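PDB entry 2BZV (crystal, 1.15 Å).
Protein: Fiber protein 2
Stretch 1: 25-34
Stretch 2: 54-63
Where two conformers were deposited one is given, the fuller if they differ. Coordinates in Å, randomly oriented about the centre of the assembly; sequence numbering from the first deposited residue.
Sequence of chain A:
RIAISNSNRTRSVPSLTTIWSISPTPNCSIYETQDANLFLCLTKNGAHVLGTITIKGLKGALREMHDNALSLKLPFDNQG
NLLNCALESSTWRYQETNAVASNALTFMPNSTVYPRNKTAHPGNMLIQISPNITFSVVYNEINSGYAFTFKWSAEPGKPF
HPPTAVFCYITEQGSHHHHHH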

ATOM      1  N   THR A  25     -26.931  -3.145  -2.300  1.00 15.64           N
ATOM      2  CA  THR A  25     -27.620  -4.289  -2.894  1.00 16.20           C
ATOM      3  C   THR A  25     -26.692  -5.054  -3.836  1.00 14.89           C
ATOM      4  O   THR A  25     -25.638  -4.543  -4.215  1.00 14.48           O
ATOM      5  CB  THR A  25     -28.846  -3.791  -3.662  1.00 17.48           C
ATOM      6  OG1 THR A  25     -28.440  -2.778  -4.594  1.00 19.65           O
ATOM      7  CG2 THR A  25     -29.859  -3.189  -2.684  1.00 20.81           C
ATOM      8  N   PRO A  26     -27.054  -6.280  -4.226  1.00 15.59           N
ATOM      9  CA  PRO A  26     -26.159  -7.045  -5.094  1.00 15.29           C
ATOM     10  C   PRO A  26     -25.912  -6.345  -6.422  1.00 13.84           C
ATOM     11  O   PRO A  26     -26.830  -5.842  -7.056  1.00 15.60           O
ATOM     12  CB  PRO A  26     -26.909  -8.367  -5.305  1.00 16.96           C
ATOM     13  CG  PRO A  26     -27.894  -8.435  -4.201  1.00 18.36           C
ATOM     14  CD  PRO A  26     -28.269  -7.038  -3.861  1.00 17.13           C
ATOM     15  N   ASN A  27     -24.643  -6.328  -6.840  1.00 11.48           N
ATOM     16  CA  ASN A  27     -24.241  -5.609  -8.039  1.00 10.63           C
ATOM     17  C   ASN A  27     -23.308  -6.431  -8.909  1.00 10.37           C
ATOM     18  O   ASN A  27     -22.634  -5.870  -9.778  1.00 10.89           O
ATOM     19  CB  ASN A  27     -23.572  -4.278  -7.663  1.00 10.35           C
ATOM     20  CG  ASN A  27     -22.241  -4.487  -6.951  1.00  9.67           C
ATOM     21  OD1 ASN A  27     -22.000  -5.561  -6.384  1.00 10.89           O
ATOM     22  ND2 ASN A  27     -21.384  -3.466  -6.966  1.00  9.81           N
ATOM     23  N   CYS A  28     -23.278  -7.746  -8.705  1.00 10.71           N
ATOM     24  CA  CYS A  28     -22.339  -8.576  -9.431  1.00 11.15           C
ATOM     25  C   CYS A  28     -23.018  -9.909  -9.719  1.00 11.23           C
ATOM     26  O   CYS A  28     -23.765 -10.417  -8.892  1.00 12.01           O
ATOM     27  CB  CYS A  28     -21.069  -8.745  -8.583  1.00 11.50           C
ATOM     28  SG  CYS A  28     -19.710  -9.614  -9.382  1.00 13.23           S
ATOM     29  N   SER A  29     -22.751 -10.461 -10.901  1.00 11.37           N
ATOM     30  CA  SER A  29     -23.386 -11.693 -11.368  1.00 12.05           C
ATOM     31  C   SER A  29     -22.326 -12.716 -11.753  1.00 11.83           C
ATOM     32  O   SER A  29     -21.707 -12.588 -12.812  1.00 13.29           O
ATOM     33  CB  SER A  29     -24.262 -11.373 -12.583  1.00 12.94           C
ATOM     34  OG  SER A  29     -25.276 -10.438 -12.233  1.00 14.66           O
ATOM     35  N   ILE A  30     -22.102 -13.701 -10.892  1.00 12.01           N
ATOM     36  CA  ILE A  30     -21.056 -14.706 -11.134  1.00 12.26           C
ATOM     37  C   ILE A  30     -21.653 -15.956 -11.775  1.00 12.51           C
ATOM     38  O   ILE A  30     -21.214 -16.352 -12.853  1.00 12.87           O
ATOM     39  CB  ILE A  30     -20.328 -15.071  -9.826  1.00 12.65           C
ATOM     40  CG1 ILE A  30     -19.690 -13.832  -9.181  1.00 13.61           C
ATOM     41  CG2 ILE A  30     -19.300 -16.166 -10.098  1.00 12.94           C
ATOM     42  CD1 ILE A  30     -18.594 -13.190 -10.027  1.00 16.04           C
ATOM     43  N   TYR A  31     -22.643 -16.558 -11.121  1.00 13.34           N
ATOM     44  CA  TYR A  31     -23.306 -17.767 -11.652  1.00 14.28           C
ATOM     45  C   TYR A  31     -24.735 -17.476 -12.065  1.00 15.07           C
ATOM     46  O   TYR A  31     -25.261 -18.130 -12.958  1.00 17.30           O
ATOM     47  CB  TYR A  31     -23.353 -18.863 -10.602  1.00 14.72           C
ATOM     48  CG  TYR A  31     -22.031 -19.346 -10.077  1.00 14.65           C
ATOM     49  CD1 TYR A  31     -21.007 -19.748 -10.933  1.00 14.87           C
ATOM     50  CD2 TYR A  31     -21.829 -19.455  -8.711  1.00 16.20           C
ATOM     51  CE1 TYR A  31     -19.803 -20.215 -10.429  1.00 15.09           C
ATOM     52  CE2 TYR A  31     -20.633 -19.917  -8.197  1.00 17.44           C
ATOM     53  CZ  TYR A  31     -19.618 -20.295  -9.054  1.00 16.29           C
ATOM     54  OH  TYR A  31     -18.429 -20.758  -8.533  1.00 18.70           O
ATOM     55  N   GLU A  32     -25.377 -16.539 -11.381  1.00 15.88           N
ATOM     56  CA  GLU A  32     -26.730 -16.106 -11.726  1.00 17.59           C
ATOM     57  C   GLU A  32     -26.824 -14.617 -11.483  1.00 17.03           C
ATOM     58  O   GLU A  32     -25.923 -14.012 -10.890  1.00 16.33           O
ATOM     59  CB  GLU A  32     -27.799 -16.852 -10.933  1.00 18.91           C
ATOM     60  CG  GLU A  32     -27.742 -16.644  -9.435  1.00 22.38           C
ATOM     61  CD  GLU A  32     -28.825 -17.426  -8.704  1.00 26.59           C
ATOM     62  OE1 GLU A  32     -28.639 -18.632  -8.436  1.00 28.91           O
ATOM     63  OE2 GLU A  32     -29.882 -16.834  -8.379  1.00 29.69           O
ATOM     64  N   THR A  33     -27.898 -14.006 -11.952  1.00 17.80           N
ATOM     65  CA  THR A  33     -28.054 -12.563 -11.876  0.50 17.22           C
ATOM     66  C   THR A  33     -28.002 -12.051 -10.442  1.00 17.05           C
ATOM     67  O   THR A  33     -28.752 -12.529  -9.592  1.00 17.51           O
ATOM     68  CB  THR A  33     -29.407 -12.147 -12.483  0.50 17.22           C
ATOM     69  OG1 THR A  33     -29.525 -12.693 -13.803  0.50 18.92           O
ATOM     70  CG2 THR A  33     -29.512 -10.628 -12.540  0.50 17.14           C
ATOM     71  N   GLN A  34     -27.130 -11.079 -10.184  1.00 15.96           N
ATOM     72  CA  GLN A  34     -27.079 -10.379  -8.903  1.00 16.93           C
ATOM     73  C   GLN A  34     -26.951 -11.332  -7.721  1.00 14.94           C
ATOM     74  O   GLN A  34     -27.667 -11.234  -6.734  1.00 15.74           O
ATOM     75  CB  GLN A  34     -28.291  -9.449  -8.777  1.00 18.75           C
ATOM     76  CG  GLN A  34     -28.175  -8.290  -9.769  1.00 25.36           C
ATOM     77  CD  GLN A  34     -29.251  -7.250  -9.576  1.00 33.26           C
ATOM     78  OE1 GLN A  34     -30.327  -7.548  -9.060  1.00 36.53           O
ATOM     79  NE2 GLN A  34     -28.977  -6.017  -9.984  1.00 38.24           N
TER
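Stretch 2, residues 54-63: TIKGLKGALR

Stretch 2 lies on stretch 1 through a mixed contact, apolar side chains packing along much of its length and a lysine-glutamate pair with two bridging waters at one side, with no direct hydrogen bond between the two segments and 484 Å² buried in all.

Stretch 1 has no regular helix or strand. Stretch 2 enters as the end of a strand, residues 54-57, passes through a loop and closes with a short 3-10 segment, 61-63. With only part of one segment regular, the pair is best described by its register. Pro26 and Cys28 lie nearest Leu58 and Ile55, a first descending run, and Tyr31, Glu32 and Gln34 face Ala61, Gly60 and Lys59 in turn, a second, so within each run the chains go in opposite senses. Tyr31 CA lies 7.5 Å from Ala61 CA and Cys28 CA 8.9 Å from Ile55 CA, which leaves room for side chains between the backbones.

From the strand, Ile55 has its CA-CB bond sideways, but its extended t,t side chain brings CD1 to 4.4 Å from Ile30 CD1 and 4.5 Å from Cys28 SG, a loose apolar contact. Leu62 also starts sideways and reaches back: its CD1 lies 4.1 Å from Ile30 CB and its CD2 3.5 Å from Tyr31 CE2. The branched, apolar end of leucine suits this position because it fills the space beside both Ile30 and Tyr31. Ala61, with its small side chain, sets CB 3.8 Å from Tyr31 CD2, and the ring meets both residues obliquely. Farther off, Leu58 CD1 packs at 3.8 Å against Pro26 CG, an apolar pairing that leaves both residues partly exposed.

Lys59 suits the more polar side because the aliphatic part of its long chain lies along the stretch 1 backbone, CD 3.4 Å from Gln34 O, while the ammonium NZ reaches the carboxylate, forming a long salt bridge of 3.6 Å with Glu32 OE2. A water bridges the same groups, accepting from Lys59 NZ at 2.6 Å while donating to Glu32 OE2 and to Thr33 O, each at 2.7 Å. A second water donates to Glu32 OE1 at 3.1 Å and accepts from Ala61 N at 3.0 Å, so both carboxylate oxygens are tied to stretch 2 through solvent.

Gly60 fits beside this carboxylate for two reasons: its positive phi of 68° favours glycine, and a CB would come within 2.7 Å of Glu32 OE1, a clash. The turn is held by Arg63 N donating to Gly60 O at 2.9 Å, with a weak bond from Leu62 N to Lys59 O at 3.5 Å.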

ATOM      1  N   THR A  54     -13.220  -6.411  -2.223  1.00  8.50           N
ATOM      2  CA  THR A  54     -13.980  -7.328  -1.367  1.00 10.05           C
ATOM      3  C   THR A  54     -15.155  -7.853  -2.179  1.00 10.00           C
ATOM      4  O   THR A  54     -15.927  -7.054  -2.731  1.00 11.08           O
ATOM      5  CB  THR A  54     -14.507  -6.607  -0.117  1.00 11.77           C
ATOM      6  OG1 THR A  54     -13.408  -5.986   0.562  1.00 13.06           O
ATOM      7  CG2 THR A  54     -15.190  -7.600   0.821  1.00 14.15           C
ATOM      8  N   ILE A  55     -15.293  -9.172  -2.253  1.00 10.45           N
ATOM      9  CA  ILE A  55     -16.412  -9.773  -2.962  1.00 11.21           C
ATOM     10  C   ILE A  55     -17.124 -10.711  -1.991  1.00 11.49           C
ATOM     11  O   ILE A  55     -16.475 -11.458  -1.255  1.00 11.88           O
ATOM     12  CB  ILE A  55     -15.935 -10.488  -4.251  1.00 11.67           C
ATOM     13  CG1 ILE A  55     -17.130 -11.024  -5.035  1.00 13.37           C
ATOM     14  CG2 ILE A  55     -14.906 -11.570  -3.942  1.00 12.59           C
ATOM     15  CD1 ILE A  55     -16.838 -11.388  -6.477  1.00 15.80           C
ATOM     16  N   LYS A  56     -18.453 -10.633  -1.992  1.00 12.01           N
ATOM     17  CA  LYS A  56     -19.269 -11.429  -1.083  0.50 12.85           C
ATOM     18  C   LYS A  56     -20.325 -12.188  -1.866  1.00 12.45           C
ATOM     19  O   LYS A  56     -21.129 -11.591  -2.579  1.00 12.69           O
ATOM     20  CB  LYS A  56     -19.965 -10.563  -0.029  0.50 13.14           C
ATOM     21  CG  LYS A  56     -20.640 -11.404   1.047  0.50 14.36           C
ATOM     22  CD  LYS A  56     -21.411 -10.584   2.067  0.50 16.46           C
ATOM     23  CE  LYS A  56     -22.076 -11.488   3.100  0.50 19.60           C
ATOM     24  NZ  LYS A  56     -22.589 -10.734   4.284  0.50 22.22           N
ATOM     25  N   GLY A  57     -20.326 -13.505  -1.726  1.00 13.43           N
ATOM     26  CA  GLY A  57     -21.347 -14.312  -2.395  1.00 14.57           C
ATOM     27  C   GLY A  57     -22.630 -14.293  -1.576  1.00 14.64           C
ATOM     28  O   GLY A  57     -22.592 -14.414  -0.350  1.00 16.43           O
ATOM     29  N   LEU A  58     -23.761 -14.130  -2.249  1.00 15.04           N
ATOM     30  CA  LEU A  58     -25.024 -13.894  -1.557  1.00 16.32           C
ATOM     31  C   LEU A  58     -26.133 -14.900  -1.845  1.00 17.28           C
ATOM     32  O   LEU A  58     -27.025 -15.065  -1.005  1.00 18.84           O
ATOM     33  CB  LEU A  58     -25.538 -12.501  -1.911  1.00 16.93           C
ATOM     34  CG  LEU A  58     -24.616 -11.346  -1.503  1.00 20.78           C
ATOM     35  CD1 LEU A  58     -25.125 -10.047  -2.096  1.00 23.43           C
ATOM     36  CD2 LEU A  58     -24.489 -11.266   0.015  1.00 23.32           C
ATOM     37  N   LYS A  59     -26.093 -15.537  -3.007  1.00 18.42           N
ATOM     38  CA  LYS A  59     -27.185 -16.390  -3.473  1.00 21.75           C
ATOM     39  C   LYS A  59     -26.635 -17.600  -4.185  1.00 19.87           C
ATOM     40  O   LYS A  59     -25.554 -17.529  -4.768  1.00 19.35           O
ATOM     41  CB  LYS A  59     -28.025 -15.657  -4.526  1.00 23.56           C
ATOM     42  CG  LYS A  59     -28.948 -14.574  -4.046  1.00 29.82           C
ATOM     43  CD  LYS A  59     -29.476 -13.698  -5.174  1.00 32.24           C
ATOM     44  CE  LYS A  59     -30.020 -14.475  -6.360  1.00 37.07           C
ATOM     45  NZ  LYS A  59     -31.053 -13.676  -7.077  1.00 38.87           N
ATOM     46  N   GLY A  60     -27.402 -18.688  -4.220  1.00 20.40           N
ATOM     47  CA  GLY A  60     -27.057 -19.812  -5.087  1.00 20.71           C
ATOM     48  C   GLY A  60     -25.793 -20.544  -4.676  1.00 20.69           C
ATOM     49  O   GLY A  60     -25.508 -20.666  -3.487  1.00 20.62           O
ATOM     50  N   ALA A  61     -25.033 -21.021  -5.661  1.00 21.11           N
ATOM     51  CA  ALA A  61     -23.817 -21.799  -5.397  1.00 21.83           C
ATOM     52  C   ALA A  61     -22.760 -20.993  -4.660  1.00 20.07           C
ATOM     53  O   ALA A  61     -21.874 -21.558  -4.014  1.00 20.64           O
ATOM     54  CB  ALA A  61     -23.222 -22.362  -6.685  1.00 22.68           C
ATOM     55  N   LEU A  62     -22.839 -19.665  -4.747  1.00 18.29           N
ATOM     56  CA  LEU A  62     -21.908 -18.836  -3.966  1.00 17.31           C
ATOM     57  C   LEU A  62     -22.101 -18.977  -2.453  1.00 18.18           C
ATOM     58  O   LEU A  62     -21.257 -18.523  -1.678  1.00 19.64           O
ATOM     59  CB  LEU A  62     -22.029 -17.366  -4.358  1.00 16.07           C
ATOM     60  CG  LEU A  62     -21.561 -17.013  -5.769  1.00 14.63           C
ATOM     61  CD1 LEU A  62     -21.863 -15.550  -6.054  1.00 15.65           C
ATOM     62  CD2 LEU A  62     -20.079 -17.293  -5.936  1.00 15.20           C
ATOM     63  N   ARG A  63     -23.203 -19.591  -2.017  1.00 18.11           N
ATOM     64  CA  ARG A  63     -23.365 -19.857  -0.595  1.00 18.80           C
ATOM     65  C   ARG A  63     -22.899 -21.260  -0.205  1.00 18.83           C
ATOM     66  O   ARG A  63     -22.802 -21.582   0.975  1.00 19.99           O
ATOM     67  CB  ARG A  63     -24.820 -19.649  -0.176  1.00 19.97           C
ATOM     68  CG  ARG A  63     -25.340 -18.228  -0.371  1.00 23.08           C
ATOM     69  CD  ARG A  63     -24.511 -17.168   0.343  1.00 27.17           C
ATOM     70  NE  ARG A  63     -24.365 -17.445   1.777  1.00 28.53           N
ATOM     71  CZ  ARG A  63     -23.566 -16.749   2.588  1.00 30.10           C
ATOM     72  NH1 ARG A  63     -22.841 -15.738   2.119  1.00 31.06           N
ATOM     73  NH2 ARG A  63     -23.497 -17.082   3.872  1.00 30.94           N
TER
HETATM   74  O   HOH W   1     -25.888 -20.139  -8.363  1.00 30.35           O
HETATM   75  O   HOH W   2     -30.629 -14.461  -9.483  1.00 36.29           O